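Local atomic coordinates of predicted metal-dependent phosphohydrolase (Magnetospirillum magnetotacticum MS-1, PDB entry 3KH1), a protein that probably acts as a metal-dependent phosphohydrolase of the HD-domain superfamily, possibly a 5'-deoxynucleotidase. Residues A[60-71]-A[125-136]. Residues are numbered along the deposited sequence; the frame is centred on the assembly and turned at random. Where two conformers were deposited one is given.
Sequences DEAVQIGRVARM and EYEARETADARF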
# COMPACT_ATOMS: atom_id res chain seq x y z
N ASP A 60 -10.70 -13.42 -13.51
CA ASP A 60 -11.51 -14.62 -13.66
C ASP A 60 -12.43 -14.74 -12.46
O ASP A 60 -12.12 -14.24 -11.37
CB ASP A 60 -10.65 -15.88 -13.78
CG ASP A 60 -9.92 -15.97 -15.10
OD1 ASP A 60 -10.24 -15.18 -16.02
OD2 ASP A 60 -9.04 -16.85 -15.23
N GLU A 61 -13.60 -15.37 -12.67
CA GLU A 61 -14.62 -15.54 -11.61
C GLU A 61 -14.06 -16.14 -10.30
O GLU A 61 -14.51 -15.76 -9.19
CB GLU A 61 -15.82 -16.38 -12.13
N ALA A 62 -13.09 -17.04 -10.43
CA ALA A 62 -12.57 -17.77 -9.30
C ALA A 62 -11.65 -16.87 -8.44
O ALA A 62 -11.35 -17.26 -7.28
CB ALA A 62 -11.79 -19.09 -9.74
N VAL A 63 -11.26 -15.67 -8.90
CA VAL A 63 -10.37 -14.83 -8.09
C VAL A 63 -11.08 -14.20 -6.87
O VAL A 63 -12.21 -13.72 -6.98
CB VAL A 63 -9.68 -13.79 -8.95
CG1 VAL A 63 -8.97 -12.77 -8.11
CG2 VAL A 63 -8.67 -14.48 -9.88
N GLN A 64 -10.41 -14.22 -5.70
CA GLN A 64 -10.89 -13.52 -4.52
C GLN A 64 -10.09 -12.22 -4.46
O GLN A 64 -8.90 -12.21 -4.14
CB GLN A 64 -10.65 -14.35 -3.28
CG GLN A 64 -11.52 -15.62 -3.21
CD GLN A 64 -11.55 -16.17 -1.81
OE1 GLN A 64 -12.31 -15.70 -0.96
NE2 GLN A 64 -10.64 -17.10 -1.52
N ILE A 65 -10.74 -11.12 -4.81
CA ILE A 65 -10.03 -9.86 -5.00
C ILE A 65 -9.38 -9.36 -3.69
O ILE A 65 -8.31 -8.80 -3.73
CB ILE A 65 -10.96 -8.80 -5.64
CG1 ILE A 65 -11.30 -9.19 -7.09
CG2 ILE A 65 -10.40 -7.37 -5.48
CD1 ILE A 65 -10.12 -9.09 -8.07
N GLY A 66 -10.02 -9.53 -2.55
CA GLY A 66 -9.43 -9.13 -1.29
C GLY A 66 -8.16 -9.91 -0.97
O GLY A 66 -7.21 -9.38 -0.40
N ARG A 67 -8.17 -11.18 -1.36
CA ARG A 67 -7.00 -12.02 -1.19
C ARG A 67 -5.88 -11.62 -2.14
O ARG A 67 -4.71 -11.60 -1.73
CB ARG A 67 -7.40 -13.48 -1.34
CG ARG A 67 -6.29 -14.47 -1.06
CD ARG A 67 -6.82 -15.90 -0.89
NE ARG A 67 -5.81 -16.84 -0.45
CZ ARG A 67 -4.91 -17.37 -1.25
NH1 ARG A 67 -4.90 -17.04 -2.55
NH2 ARG A 67 -4.04 -18.22 -0.75
N VAL A 68 -6.23 -11.30 -3.38
CA VAL A 68 -5.26 -10.71 -4.31
C VAL A 68 -4.63 -9.44 -3.71
O VAL A 68 -3.40 -9.26 -3.76
CB VAL A 68 -5.90 -10.42 -5.69
CG1 VAL A 68 -4.99 -9.55 -6.56
CG2 VAL A 68 -6.23 -11.77 -6.39
N ALA A 69 -5.47 -8.58 -3.12
CA ALA A 69 -4.99 -7.35 -2.52
C ALA A 69 -4.00 -7.68 -1.41
O ALA A 69 -2.93 -7.08 -1.34
CB ALA A 69 -6.13 -6.47 -2.00
N ARG A 70 -4.37 -8.59 -0.53
CA ARG A 70 -3.47 -8.97 0.59
C ARG A 70 -2.15 -9.51 0.09
O ARG A 70 -1.07 -9.12 0.53
CB ARG A 70 -4.17 -9.99 1.50
CG ARG A 70 -3.35 -10.47 2.65
CD ARG A 70 -4.07 -11.33 3.60
NE ARG A 70 -4.50 -12.63 3.08
CZ ARG A 70 -5.74 -12.96 2.75
NH1 ARG A 70 -6.68 -12.04 2.59
NH2 ARG A 70 -6.04 -14.22 2.47
N MSE A 71 -2.24 -10.37 -0.91
CA MSE A 71 -1.06 -10.96 -1.52
C MSE A 71 -0.15 -9.88 -2.11
O MSE A 71 1.07 -9.89 -1.90
CB MSE A 71 -1.52 -11.94 -2.63
CG MSE A 71 -0.41 -12.62 -3.40
SE MSE A 71 -1.11 -13.68 -4.87
CE MSE A 71 -1.71 -15.21 -3.85
N GLU A 125 3.05 -18.43 -3.13
CA GLU A 125 1.99 -18.60 -4.09
C GLU A 125 2.06 -17.52 -5.18
O GLU A 125 1.98 -17.81 -6.39
CB GLU A 125 0.65 -18.57 -3.37
CG GLU A 125 -0.51 -18.73 -4.27
CD GLU A 125 -1.85 -18.73 -3.56
OE1 GLU A 125 -1.88 -18.87 -2.33
OE2 GLU A 125 -2.88 -18.52 -4.23
N TYR A 126 2.29 -16.29 -4.74
CA TYR A 126 2.49 -15.17 -5.66
C TYR A 126 3.66 -15.47 -6.60
O TYR A 126 3.54 -15.31 -7.83
CB TYR A 126 2.79 -13.88 -4.89
CG TYR A 126 3.18 -12.78 -5.79
CD1 TYR A 126 2.20 -12.07 -6.49
CD2 TYR A 126 4.50 -12.41 -5.97
CE1 TYR A 126 2.51 -11.07 -7.35
CE2 TYR A 126 4.81 -11.35 -6.87
CZ TYR A 126 3.79 -10.70 -7.55
OH TYR A 126 4.14 -9.67 -8.41
N GLU A 127 4.78 -15.89 -6.03
CA GLU A 127 5.97 -16.15 -6.83
C GLU A 127 5.77 -17.28 -7.84
O GLU A 127 6.30 -17.22 -8.95
CB GLU A 127 7.18 -16.46 -5.97
CG GLU A 127 7.62 -15.35 -5.13
CD GLU A 127 8.19 -14.18 -5.93
OE1 GLU A 127 8.64 -14.36 -7.09
OE2 GLU A 127 8.22 -13.06 -5.36
N ALA A 128 4.98 -18.29 -7.45
CA ALA A 128 4.76 -19.43 -8.34
C ALA A 128 3.85 -19.13 -9.53
O ALA A 128 3.90 -19.83 -10.54
CB ALA A 128 4.23 -20.65 -7.57
N ARG A 129 2.99 -18.13 -9.36
CA ARG A 129 2.06 -17.63 -10.39
C ARG A 129 1.27 -18.77 -11.07
O ARG A 129 1.09 -18.81 -12.31
CB ARG A 129 2.73 -16.55 -11.32
CG ARG A 129 4.08 -16.78 -11.80
CD ARG A 129 4.49 -15.70 -12.81
NE ARG A 129 5.78 -16.01 -13.39
CZ ARG A 129 6.93 -15.81 -12.76
NH1 ARG A 129 6.95 -15.31 -11.51
NH2 ARG A 129 8.05 -16.12 -13.37
N GLU A 130 0.81 -19.71 -10.24
CA GLU A 130 0.04 -20.85 -10.70
C GLU A 130 -1.45 -20.64 -10.43
O GLU A 130 -2.30 -20.88 -11.32
CB GLU A 130 0.55 -22.14 -10.04
CG GLU A 130 1.96 -22.55 -10.50
CD GLU A 130 2.50 -23.76 -9.75
OE1 GLU A 130 1.68 -24.60 -9.34
OE2 GLU A 130 3.74 -23.87 -9.58
N THR A 131 -1.81 -20.20 -9.22
CA THR A 131 -3.22 -20.16 -8.85
C THR A 131 -3.93 -18.98 -9.53
O THR A 131 -3.31 -18.08 -10.07
CB THR A 131 -3.39 -20.02 -7.32
OG1 THR A 131 -2.83 -18.75 -6.92
CG2 THR A 131 -2.68 -21.16 -6.54
N ALA A 132 -5.26 -18.99 -9.52
CA ALA A 132 -6.03 -17.90 -10.10
C ALA A 132 -5.67 -16.58 -9.45
O ALA A 132 -5.45 -15.58 -10.15
CB ALA A 132 -7.58 -18.18 -10.00
N ASP A 133 -5.63 -16.53 -8.12
CA ASP A 133 -5.28 -15.31 -7.44
C ASP A 133 -3.88 -14.82 -7.83
O ASP A 133 -3.66 -13.63 -8.03
CB ASP A 133 -5.37 -15.49 -5.92
CG ASP A 133 -6.82 -15.56 -5.40
OD1 ASP A 133 -7.80 -15.28 -6.13
OD2 ASP A 133 -6.89 -15.91 -4.20
N ALA A 134 -2.90 -15.73 -7.86
CA ALA A 134 -1.54 -15.36 -8.17
C ALA A 134 -1.40 -14.86 -9.60
O ALA A 134 -0.62 -13.94 -9.83
CB ALA A 134 -0.56 -16.55 -7.89
N ARG A 135 -2.12 -15.44 -10.55
CA ARG A 135 -2.06 -14.99 -11.91
C ARG A 135 -2.62 -13.58 -12.08
O ARG A 135 -2.05 -12.76 -12.81
CB ARG A 135 -2.76 -15.94 -12.90
CG ARG A 135 -1.96 -17.20 -13.16
CD ARG A 135 -2.58 -18.10 -14.20
NE ARG A 135 -3.46 -19.03 -13.56
CZ ARG A 135 -4.78 -19.00 -13.57
NH1 ARG A 135 -5.46 -18.01 -14.17
NH2 ARG A 135 -5.43 -19.97 -12.93
N PHE A 136 -3.71 -13.27 -11.38
CA PHE A 136 -4.27 -11.92 -11.49
C PHE A 136 -3.34 -10.92 -10.79
O PHE A 136 -3.05 -9.87 -11.31
CB PHE A 136 -5.70 -11.88 -10.96
CG PHE A 136 -6.41 -10.61 -11.28
CD1 PHE A 136 -6.68 -10.26 -12.60
CD2 PHE A 136 -6.82 -9.74 -10.27
CE1 PHE A 136 -7.31 -9.08 -12.87
CE2 PHE A 136 -7.47 -8.53 -10.56
CZ PHE A 136 -7.72 -8.23 -11.84
O HOH W 1 -8.76 -17.73 -3.64
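Arg-67 bridges Glu-125 and Asp-133 in a salt-bridge network that ties helix 65-74 of the mainly helical HD domain to the end of helix 113-128 and the start of helix 132-151. With CG anti to the backbone N (chi1 -174°) and the chain extended as far as NE, its CB, CG, CD and NE all pass along Asp-133 OD2, CD coming nearest of the four at 3.3 Å. At the tip the guanidinium grips Glu-125 end-on: NH2 bonds to the syn lone pair of OE1 at 2.8 Å, while NH1 reaches OE2 almost straight (171°). NH1 also donates to the anti lone pair of Asp-133 OD2, so its two hydrogens serve different carboxylates. Cutting this side chain back to an alanine would probably leave both acids without their shared positive mate, with Thr-131 still holding Glu-125 OE2. Thr-131, the N-cap of helix 132-151, gives its hydroxyl proton to Glu-125 OE2 and accepts from Ala-134 N.

One turn further along helix 65-74, the selenomethionine side chain of Met-71 is a knob among Glu-125, Tyr-126, Asp-133 and Ala-134, its SE at the edge of the Tyr-126 ring, 5.3 Å from the centroid. At the start of the same helix, Ile-65 CD1 meets Phe-136 CE2 at 3.7 Å. The other oxygen of Asp-133, OD1, accepts from the backbone N of Gln-64, the N-cap of helix 65-74, and a water joins Gln-64 NE2 to Asp-133 OD2.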